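Local coordinates for Phosphoglucosamine/phosphogalactosamine mutase (Sulfolobus tokodaii, PDB 2F7L), which interconverts glucosamine 6-phosphate and glucosamine 1-phosphate, and the matching galactosamine phosphates, on the route to UDP-N-acetylglucosamine and UDP-N-acetylgalactosamine, at residues G259-A270 and L322-Y333. Residues are numbered along the deposited sequence; the frame is centred on the assembly and turned at random.
Sequences GDRSGTLLSYWA and LAGFEENGGFMY
Phe325 pushes its ring into the hollow that Gly263 leaves in helix 259-270. Gly263 CA lies over one ring face, 3.7 Å from its centroid, a CH-pi contact. A CB on Gly263 would run into the ring. Asp260 CB lies at the ring edge, in its plane, 3.8 Å from Phe325 CE2. With CG set between the backbone N and carbonyl carbon (chi1 70°), the ring stands up from the strand into this groove. A serine in place of Phe325 would probably leave a gap over Gly263 and take from its CA the ring it rests on. Phe331 is the second bump. Leu266 CB sits over its face, 3.7 Å from the ring centroid. Further along, Ala270 CB fits between Leu322 CG at 3.8 Å and the edge of the Tyr333 ring. At the other end backbones meet directly, Gly259 CA lying 3.4 Å from the N of Gly329, the last residue of the type I turn 326-329. The helix runs almost antiparallel to strand 323-326 (169°), covering the hairpin of the alpha/beta/alpha domain III. Strand 280-284 pairs with strand 323-326, and Ile281 also touches Phe325. Helix 290-296 adds Val291 against Phe325, while helix 342-356 packs Leu348 on Tyr333.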
# COMPACT_ATOMS: atom_id res chain seq x y z
N GLY A 259 -1.40 -1.35 10.65
CA GLY A 259 -0.54 -1.94 9.65
C GLY A 259 0.83 -2.43 10.08
O GLY A 259 1.31 -3.42 9.55
N ASP A 260 1.47 -1.73 11.01
CA ASP A 260 2.79 -2.14 11.47
C ASP A 260 2.73 -3.26 12.54
O ASP A 260 3.70 -4.00 12.74
CB ASP A 260 3.58 -0.93 11.98
CG ASP A 260 2.78 -0.04 12.92
OD1 ASP A 260 3.34 0.95 13.44
OD2 ASP A 260 1.58 -0.31 13.15
N ARG A 261 1.59 -3.40 13.22
CA ARG A 261 1.45 -4.46 14.21
C ARG A 261 1.39 -5.79 13.45
O ARG A 261 2.09 -6.76 13.78
CB ARG A 261 0.15 -4.29 15.02
CG ARG A 261 -0.04 -2.94 15.69
CD ARG A 261 1.04 -2.70 16.66
NE ARG A 261 0.88 -1.48 17.44
CZ ARG A 261 0.88 -0.25 16.93
NH1 ARG A 261 1.01 -0.08 15.62
NH2 ARG A 261 0.81 0.80 17.73
N SER A 262 0.55 -5.83 12.42
CA SER A 262 0.41 -7.03 11.61
C SER A 262 1.56 -7.19 10.62
O SER A 262 1.82 -8.29 10.14
CB SER A 262 -0.93 -7.03 10.86
OG SER A 262 -1.07 -5.87 10.07
N GLY A 263 2.25 -6.09 10.34
CA GLY A 263 3.37 -6.16 9.41
C GLY A 263 4.48 -6.88 10.12
O GLY A 263 5.25 -7.63 9.52
N THR A 264 4.56 -6.64 11.43
CA THR A 264 5.58 -7.25 12.28
C THR A 264 5.34 -8.77 12.43
O THR A 264 6.26 -9.56 12.27
CB THR A 264 5.58 -6.56 13.68
OG1 THR A 264 6.11 -5.24 13.56
CG2 THR A 264 6.41 -7.35 14.67
N LEU A 265 4.10 -9.13 12.74
CA LEU A 265 3.68 -10.53 12.89
C LEU A 265 3.93 -11.28 11.57
O LEU A 265 4.42 -12.41 11.57
CB LEU A 265 2.19 -10.56 13.23
CG LEU A 265 1.70 -11.09 14.58
CD1 LEU A 265 2.77 -10.93 15.62
CD2 LEU A 265 0.43 -10.35 14.99
N LEU A 266 3.58 -10.64 10.46
CA LEU A 266 3.75 -11.21 9.12
C LEU A 266 5.22 -11.23 8.76
O LEU A 266 5.70 -12.17 8.13
CB LEU A 266 2.98 -10.37 8.11
CG LEU A 266 1.66 -10.93 7.58
CD1 LEU A 266 0.92 -11.78 8.62
CD2 LEU A 266 0.81 -9.77 7.12
N SER A 267 5.93 -10.19 9.15
CA SER A 267 7.36 -10.11 8.87
C SER A 267 8.01 -11.30 9.59
O SER A 267 9.01 -11.87 9.14
CB SER A 267 7.90 -8.78 9.40
OG SER A 267 9.03 -8.38 8.65
N TYR A 268 7.42 -11.69 10.70
CA TYR A 268 7.91 -12.81 11.48
C TYR A 268 7.72 -14.13 10.72
O TYR A 268 8.68 -14.85 10.41
CB TYR A 268 7.17 -12.86 12.81
CG TYR A 268 7.36 -14.15 13.55
CD1 TYR A 268 8.62 -14.55 13.98
CD2 TYR A 268 6.27 -14.99 13.80
CE1 TYR A 268 8.80 -15.77 14.64
CE2 TYR A 268 6.44 -16.21 14.46
CZ TYR A 268 7.71 -16.59 14.87
OH TYR A 268 7.89 -17.80 15.50
N TRP A 269 6.46 -14.45 10.44
CA TRP A 269 6.12 -15.67 9.72
C TRP A 269 6.96 -15.86 8.46
O TRP A 269 7.30 -16.99 8.10
CB TRP A 269 4.64 -15.62 9.35
CG TRP A 269 4.11 -16.94 8.95
CD1 TRP A 269 3.37 -17.23 7.84
CD2 TRP A 269 4.23 -18.16 9.68
NE1 TRP A 269 3.02 -18.56 7.84
CE2 TRP A 269 3.54 -19.15 8.96
CE3 TRP A 269 4.87 -18.51 10.88
CZ2 TRP A 269 3.46 -20.48 9.39
CZ3 TRP A 269 4.79 -19.83 11.31
CH2 TRP A 269 4.09 -20.79 10.57
N ALA A 270 7.30 -14.77 7.80
CA ALA A 270 8.10 -14.86 6.58
C ALA A 270 9.46 -15.51 6.82
O ALA A 270 9.98 -16.20 5.94
CB ALA A 270 8.28 -13.48 5.96
N LEU A 322 13.79 -9.96 3.37
CA LEU A 322 12.85 -11.01 3.69
C LEU A 322 11.46 -10.56 3.31
O LEU A 322 10.72 -11.29 2.68
CB LEU A 322 12.88 -11.34 5.19
CG LEU A 322 11.97 -12.49 5.65
CD1 LEU A 322 12.50 -13.81 5.08
CD2 LEU A 322 11.91 -12.53 7.17
N ALA A 323 11.10 -9.34 3.72
CA ALA A 323 9.79 -8.76 3.43
C ALA A 323 9.84 -7.25 3.66
O ALA A 323 10.88 -6.71 4.03
CB ALA A 323 8.71 -9.38 4.33
N GLY A 324 8.71 -6.58 3.43
CA GLY A 324 8.65 -5.15 3.66
C GLY A 324 7.23 -4.83 4.04
O GLY A 324 6.36 -5.66 3.83
N PHE A 325 7.00 -3.68 4.65
CA PHE A 325 5.64 -3.28 4.99
C PHE A 325 5.56 -1.83 5.44
O PHE A 325 6.58 -1.19 5.73
CB PHE A 325 5.04 -4.21 6.06
CG PHE A 325 5.65 -4.07 7.43
CD1 PHE A 325 6.79 -4.80 7.78
CD2 PHE A 325 5.08 -3.22 8.38
CE1 PHE A 325 7.35 -4.68 9.06
CE2 PHE A 325 5.63 -3.10 9.65
CZ PHE A 325 6.77 -3.83 9.99
N GLU A 326 4.34 -1.30 5.45
CA GLU A 326 4.09 0.07 5.89
C GLU A 326 3.12 0.00 7.05
O GLU A 326 2.38 -0.96 7.18
CB GLU A 326 3.45 0.91 4.78
CG GLU A 326 4.39 1.29 3.65
CD GLU A 326 4.17 2.73 3.18
OE1 GLU A 326 4.79 3.66 3.74
OE2 GLU A 326 3.35 2.93 2.24
N GLU A 327 3.10 1.03 7.88
CA GLU A 327 2.21 1.05 9.03
C GLU A 327 0.74 1.18 8.62
O GLU A 327 -0.17 0.94 9.42
CB GLU A 327 2.61 2.19 9.97
CG GLU A 327 2.92 3.52 9.30
CD GLU A 327 1.68 4.26 8.84
OE1 GLU A 327 0.72 4.34 9.63
OE2 GLU A 327 1.68 4.78 7.69
N ASN A 328 0.53 1.53 7.36
CA ASN A 328 -0.81 1.71 6.81
C ASN A 328 -1.46 0.44 6.22
O ASN A 328 -2.51 0.52 5.60
CB ASN A 328 -0.78 2.79 5.71
CG ASN A 328 0.13 2.41 4.51
OD1 ASN A 328 0.10 1.29 3.99
ND2 ASN A 328 0.92 3.38 4.07
N GLY A 329 -0.87 -0.73 6.45
CA GLY A 329 -1.40 -1.96 5.89
C GLY A 329 -0.47 -2.16 4.71
O GLY A 329 0.50 -1.42 4.58
N GLY A 330 -0.71 -3.11 3.84
CA GLY A 330 0.27 -3.18 2.77
C GLY A 330 1.58 -3.74 3.30
O GLY A 330 2.32 -3.12 4.07
N PHE A 331 1.85 -4.95 2.84
CA PHE A 331 2.98 -5.74 3.24
C PHE A 331 3.52 -6.41 1.95
O PHE A 331 2.72 -6.84 1.10
CB PHE A 331 2.45 -6.78 4.23
CG PHE A 331 3.44 -7.82 4.63
CD1 PHE A 331 4.34 -7.59 5.66
CD2 PHE A 331 3.47 -9.05 3.97
CE1 PHE A 331 5.25 -8.56 6.04
CE2 PHE A 331 4.38 -10.03 4.33
CZ PHE A 331 5.27 -9.79 5.37
N MET A 332 4.84 -6.48 1.80
CA MET A 332 5.42 -7.11 0.60
C MET A 332 6.07 -8.45 0.91
O MET A 332 6.95 -8.53 1.75
CB MET A 332 6.44 -6.18 -0.07
CG MET A 332 6.91 -5.00 0.79
SD MET A 332 5.74 -3.60 0.99
CE MET A 332 6.23 -2.64 -0.53
N TYR A 333 5.60 -9.50 0.24
CA TYR A 333 6.09 -10.87 0.43
C TYR A 333 6.83 -11.28 -0.85
O TYR A 333 6.22 -11.79 -1.78
CB TYR A 333 4.90 -11.80 0.70
CG TYR A 333 5.28 -13.19 1.13
CD1 TYR A 333 6.14 -13.39 2.20
CD2 TYR A 333 4.83 -14.30 0.43
CE1 TYR A 333 6.57 -14.68 2.55
CE2 TYR A 333 5.24 -15.58 0.76
CZ TYR A 333 6.11 -15.77 1.82
OH TYR A 333 6.60 -17.04 2.09